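Local coordinates for pullulanase (Klebsiella oxytoca, PDB 2YOC), which hydrolyses the alpha-1,6-glucosidic linkages of pullulan and related alpha-dextrins, and is a substrate of a type 2 secretion system, at residues 480-492 with 502-516. Residues are numbered along the deposited sequence; the frame is centred on the assembly and turned at random.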
loop_
_atom_site.group_PDB
_atom_site.type_symbol
_atom_site.label_atom_id
_atom_site.label_comp_id
_atom_site.label_asym_id
_atom_site.label_seq_id
_atom_site.Cartn_x
_atom_site.Cartn_y
_atom_site.Cartn_z
ATOM N N VAL B 480 -55.000 21.812 -13.327
ATOM C CA VAL B 480 -54.358 21.032 -12.271
ATOM C C VAL B 480 -55.371 20.485 -11.247
ATOM O O VAL B 480 -56.372 21.140 -10.956
ATOM C CB VAL B 480 -53.235 21.911 -11.610
ATOM C CG1 VAL B 480 -53.029 21.599 -10.125
ATOM C CG2 VAL B 480 -51.915 21.802 -12.383
ATOM N N ALA B 481 -55.075 19.295 -10.683
ATOM C CA ALA B 481 -55.875 18.653 -9.638
ATOM C C ALA B 481 -54.969 17.961 -8.613
ATOM O O ALA B 481 -54.066 17.209 -8.991
ATOM C CB ALA B 481 -56.820 17.647 -10.247
ATOM N N ASP B 482 -55.196 18.224 -7.320
ATOM C CA ASP B 482 -54.417 17.592 -6.256
ATOM C C ASP B 482 -55.273 16.622 -5.440
ATOM O O ASP B 482 -56.507 16.671 -5.501
ATOM C CB ASP B 482 -53.709 18.627 -5.377
ATOM C CG ASP B 482 -52.754 19.510 -6.152
ATOM O OD1 ASP B 482 -51.718 18.996 -6.615
ATOM O OD2 ASP B 482 -53.055 20.710 -6.310
ATOM N N ILE B 483 -54.610 15.717 -4.707
ATOM C CA ILE B 483 -55.225 14.662 -3.898
ATOM C C ILE B 483 -56.254 15.145 -2.877
ATOM O O ILE B 483 -57.183 14.403 -2.550
ATOM C CB ILE B 483 -54.187 13.679 -3.304
ATOM C CG1 ILE B 483 -53.272 14.365 -2.279
ATOM C CG2 ILE B 483 -53.393 12.971 -4.406
ATOM C CD1 ILE B 483 -52.650 13.449 -1.360
ATOM N N GLN B 484 -56.116 16.393 -2.416
ATOM C CA GLN B 484 -56.994 17.059 -1.447
ATOM C C GLN B 484 -58.417 17.223 -1.985
ATOM O O GLN B 484 -59.371 17.234 -1.210
ATOM C CB GLN B 484 -56.421 18.452 -1.093
ATOM C CG GLN B 484 -55.140 18.420 -0.235
ATOM C CD GLN B 484 -53.849 18.096 -0.978
ATOM O OE1 GLN B 484 -53.551 18.636 -2.053
ATOM N NE2 GLN B 484 -53.021 17.252 -0.384
ATOM N N GLN B 485 -58.534 17.324 -3.319
ATOM C CA GLN B 485 -59.752 17.583 -4.083
ATOM C C GLN B 485 -60.512 16.326 -4.542
ATOM O O GLN B 485 -59.906 15.250 -4.622
ATOM C CB GLN B 485 -59.400 18.474 -5.288
ATOM C CG GLN B 485 -58.800 19.819 -4.874
ATOM C CD GLN B 485 -58.208 20.569 -6.029
ATOM O OE1 GLN B 485 -57.252 20.135 -6.687
ATOM N NE2 GLN B 485 -58.745 21.738 -6.274
ATOM N N PRO B 486 -61.831 16.445 -4.887
ATOM C CA PRO B 486 -62.586 15.270 -5.363
ATOM C C PRO B 486 -61.973 14.534 -6.538
ATOM O O PRO B 486 -61.342 15.151 -7.391
ATOM C CB PRO B 486 -63.940 15.860 -5.782
ATOM C CG PRO B 486 -63.710 17.338 -5.906
ATOM C CD PRO B 486 -62.704 17.636 -4.843
ATOM N N PHE B 487 -62.217 13.216 -6.600
ATOM C CA PHE B 487 -61.743 12.339 -7.671
ATOM C C PHE B 487 -62.267 12.797 -9.024
ATOM O O PHE B 487 -61.571 12.640 -10.028
ATOM C CB PHE B 487 -62.125 10.872 -7.415
ATOM C CG PHE B 487 -61.198 9.891 -8.099
ATOM C CD1 PHE B 487 -61.345 9.592 -9.448
ATOM C CD2 PHE B 487 -60.169 9.276 -7.398
ATOM C CE1 PHE B 487 -60.479 8.698 -10.085
ATOM C CE2 PHE B 487 -59.315 8.364 -8.033
ATOM C CZ PHE B 487 -59.480 8.080 -9.372
ATOM N N SER B 488 -63.483 13.377 -9.045
ATOM C CA SER B 488 -64.097 13.924 -10.253
ATOM C C SER B 488 -63.135 14.953 -10.909
ATOM O O SER B 488 -62.877 14.837 -12.116
ATOM C CB SER B 488 -65.439 14.568 -9.920
ATOM O OG SER B 488 -65.289 15.574 -8.932
ATOM N N ARG B 489 -62.535 15.885 -10.097
ATOM C CA ARG B 489 -61.572 16.888 -10.585
ATOM C C ARG B 489 -60.420 16.229 -11.348
ATOM O O ARG B 489 -60.052 16.705 -12.429
ATOM C CB ARG B 489 -61.052 17.812 -9.457
ATOM C CG ARG B 489 -60.170 18.949 -10.001
ATOM C CD ARG B 489 -60.016 20.163 -9.102
ATOM N NE ARG B 489 -59.008 21.103 -9.618
ATOM C CZ ARG B 489 -59.229 22.388 -9.914
ATOM N NH1 ARG B 489 -60.426 22.927 -9.722
ATOM N NH2 ARG B 489 -58.241 23.151 -10.366
ATOM N N LEU B 490 -59.894 15.113 -10.805
ATOM C CA LEU B 490 -58.800 14.376 -11.419
ATOM C C LEU B 490 -59.144 13.933 -12.819
ATOM O O LEU B 490 -58.325 14.109 -13.710
ATOM C CB LEU B 490 -58.337 13.191 -10.546
ATOM C CG LEU B 490 -57.265 12.233 -11.137
ATOM C CD1 LEU B 490 -55.944 12.941 -11.449
ATOM C CD2 LEU B 490 -57.004 11.087 -10.203
ATOM N N CYS B 491 -60.360 13.406 -13.026
ATOM C CA CYS B 491 -60.815 12.928 -14.335
ATOM C C CYS B 491 -61.034 14.075 -15.332
ATOM O O CYS B 491 -60.710 13.910 -16.515
ATOM C CB CYS B 491 -62.055 12.045 -14.195
ATOM S SG CYS B 491 -61.898 10.742 -12.937
ATOM N N GLU B 492 -61.544 15.241 -14.843
ATOM C CA GLU B 492 -61.776 16.437 -15.663
ATOM C C GLU B 492 -60.475 16.940 -16.280
ATOM O O GLU B 492 -60.417 17.147 -17.498
ATOM C CB GLU B 492 -62.458 17.552 -14.858
ATOM C CG GLU B 492 -63.973 17.538 -14.955
ATOM C CD GLU B 492 -64.703 16.891 -13.792
ATOM O OE1 GLU B 492 -64.615 17.418 -12.658
ATOM O OE2 GLU B 492 -65.388 15.866 -14.022
ATOM N N PHE B 502 -59.137 2.836 -12.702
ATOM C CA PHE B 502 -59.712 3.653 -11.637
ATOM C C PHE B 502 -60.873 4.512 -12.127
ATOM O O PHE B 502 -61.474 5.250 -11.325
ATOM C CB PHE B 502 -58.611 4.532 -11.009
ATOM C CG PHE B 502 -57.349 3.779 -10.672
ATOM C CD1 PHE B 502 -57.213 3.128 -9.452
ATOM C CD2 PHE B 502 -56.302 3.702 -11.579
ATOM C CE1 PHE B 502 -56.052 2.422 -9.142
ATOM C CE2 PHE B 502 -55.138 2.999 -11.268
ATOM C CZ PHE B 502 -55.024 2.352 -10.056
ATOM N N ALA B 503 -61.208 4.393 -13.439
ATOM C CA ALA B 503 -62.295 5.124 -14.107
ATOM C C ALA B 503 -63.621 5.144 -13.313
ATOM O O ALA B 503 -64.345 6.143 -13.348
ATOM C CB ALA B 503 -62.520 4.565 -15.499
ATOM N N GLY B 504 -63.886 4.057 -12.586
ATOM C CA GLY B 504 -65.064 3.893 -11.748
ATOM C C GLY B 504 -65.173 4.906 -10.630
ATOM O O GLY B 504 -66.286 5.251 -10.231
ATOM N N TYR B 505 -64.032 5.419 -10.136
ATOM C CA TYR B 505 -64.052 6.395 -9.050
ATOM C C TYR B 505 -64.506 7.802 -9.447
ATOM O O TYR B 505 -64.837 8.585 -8.544
ATOM C CB TYR B 505 -62.716 6.459 -8.306
ATOM C CG TYR B 505 -62.324 5.194 -7.587
ATOM C CD1 TYR B 505 -62.737 4.958 -6.274
ATOM C CD2 TYR B 505 -61.474 4.269 -8.181
ATOM C CE1 TYR B 505 -62.342 3.813 -5.585
ATOM C CE2 TYR B 505 -61.075 3.119 -7.507
ATOM C CZ TYR B 505 -61.517 2.893 -6.210
ATOM O OH TYR B 505 -61.149 1.750 -5.541
ATOM N N CYS B 506 -64.536 8.132 -10.776
ATOM C CA CYS B 506 -64.971 9.459 -11.267
ATOM C C CYS B 506 -66.407 9.745 -10.823
ATOM O O CYS B 506 -66.786 10.902 -10.646
ATOM C CB CYS B 506 -64.825 9.584 -12.786
ATOM S SG CYS B 506 -63.164 9.213 -13.442
ATOM N N ASP B 507 -67.186 8.665 -10.627
ATOM C CA ASP B 507 -68.583 8.677 -10.204
ATOM C C ASP B 507 -68.727 8.860 -8.692
ATOM O O ASP B 507 -69.730 9.433 -8.259
ATOM C CB ASP B 507 -69.276 7.385 -10.649
ATOM C CG ASP B 507 -69.176 7.092 -12.136
ATOM O OD1 ASP B 507 -68.045 7.150 -12.684
ATOM O OD2 ASP B 507 -70.211 6.737 -12.740
ATOM N N SER B 508 -67.750 8.365 -7.889
ATOM C CA SER B 508 -67.786 8.465 -6.425
ATOM C C SER B 508 -67.586 9.898 -5.960
ATOM O O SER B 508 -66.842 10.652 -6.596
ATOM C CB SER B 508 -66.741 7.555 -5.791
ATOM O OG SER B 508 -65.431 8.089 -5.917
ATOM N N GLY B 509 -68.243 10.248 -4.851
ATOM C CA GLY B 509 -68.162 11.570 -4.235
ATOM C C GLY B 509 -67.009 11.716 -3.258
ATOM O O GLY B 509 -67.027 12.611 -2.403
ATOM N N SER B 510 -65.989 10.838 -3.395
ATOM C CA SER B 510 -64.783 10.776 -2.564
ATOM C C SER B 510 -63.570 11.467 -3.236
ATOM O O SER B 510 -63.484 11.487 -4.473
ATOM C CB SER B 510 -64.465 9.322 -2.208
ATOM O OG SER B 510 -64.613 8.435 -3.308
ATOM N N THR B 511 -62.643 12.035 -2.403
ATOM C CA THR B 511 -61.419 12.731 -2.843
ATOM C C THR B 511 -60.336 11.748 -3.282
ATOM O O THR B 511 -60.448 10.551 -3.011
ATOM C CB THR B 511 -60.908 13.720 -1.784
ATOM O OG1 THR B 511 -60.394 13.007 -0.666
ATOM C CG2 THR B 511 -61.954 14.742 -1.358
ATOM N N VAL B 512 -59.285 12.250 -3.959
ATOM C CA VAL B 512 -58.182 11.406 -4.436
ATOM C C VAL B 512 -57.389 10.855 -3.239
ATOM O O VAL B 512 -56.982 9.690 -3.254
ATOM C CB VAL B 512 -57.293 12.088 -5.506
ATOM C CG1 VAL B 512 -56.414 11.063 -6.216
ATOM C CG2 VAL B 512 -58.133 12.861 -6.523
ATOM N N GLU B 513 -57.256 11.679 -2.174
ATOM C CA GLU B 513 -56.644 11.338 -0.884
ATOM C C GLU B 513 -57.386 10.103 -0.344
ATOM O O GLU B 513 -56.747 9.065 -0.106
ATOM C CB GLU B 513 -56.817 12.521 0.090
ATOM C CG GLU B 513 -55.996 12.475 1.371
ATOM C CD GLU B 513 -56.104 13.746 2.197
ATOM O OE1 GLU B 513 -55.493 14.766 1.806
ATOM O OE2 GLU B 513 -56.813 13.727 3.230
ATOM N N GLU B 514 -58.750 10.200 -0.247
ATOM C CA GLU B 514 -59.655 9.142 0.218
ATOM C C GLU B 514 -59.396 7.823 -0.524
ATOM O O GLU B 514 -58.993 6.834 0.095
ATOM C CB GLU B 514 -61.127 9.569 0.060
ATOM C CG GLU B 514 -61.651 10.521 1.121
ATOM C CD GLU B 514 -63.074 10.994 0.871
ATOM O OE1 GLU B 514 -64.013 10.181 1.041
ATOM O OE2 GLU B 514 -63.255 12.176 0.496
ATOM N N VAL B 515 -59.565 7.844 -1.859
ATOM C CA VAL B 515 -59.371 6.704 -2.761
ATOM C C VAL B 515 -58.003 6.060 -2.550
ATOM O O VAL B 515 -57.922 4.835 -2.498
ATOM C CB VAL B 515 -59.628 7.097 -4.241
ATOM C CG1 VAL B 515 -59.312 5.950 -5.196
ATOM C CG2 VAL B 515 -61.062 7.576 -4.431
ATOM N N LEU B 516 -56.945 6.885 -2.369
ATOM C CA LEU B 516 -55.585 6.396 -2.132
ATOM C C LEU B 516 -55.454 5.545 -0.871
ATOM O O LEU B 516 -54.898 4.440 -0.952
ATOM C CB LEU B 516 -54.547 7.524 -2.190
ATOM C CG LEU B 516 -54.071 7.886 -3.611
ATOM C CD1 LEU B 516 -53.435 9.242 -3.633
ATOM C CD2 LEU B 516 -53.130 6.814 -4.206
#
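The ring of Phe487 is sandwiched: CB of Tyr505 sits almost centrally over one face, a CH-pi contact 3.5 Å from the ring centroid, while CD2 of Leu490 covers the opposite face toward the rim. At the ring edge lies SG of Cys506, a sulfur-aromatic contact, and CG2 of Val515 approaches CD2 of Phe487 obliquely at 3.5 Å. With chi1 at -155°, CG of Phe487 lies roughly anti to the backbone N, which directs the ring between Tyr505 and Leu490; Leu533 of helix 529-537 also touches it. Val515 serves two rings, its CG1 lying over the centre of the Tyr505 ring.

Beside this apolar cluster the backbones join at a single bridge, Pro486 with Thr511: Phe487 N donates to Ser510 O (3.0 Å) and Val512 N to Gln485 O (3.1 Å). Glu513 N bonds to Ile483 O at 2.8 Å. In a capping box, Glu514 N donates to Thr511 OG1 and Thr511 N to Glu514 OE2.

The Cys491-Cys506 disulfide (chi3 -85°) ties helix 487-493 covalently to segment 502-516. Within the Ins domain, disulfide and backbone bonds thus fix the two segments at separate points, the buried Phe487 ring packed between.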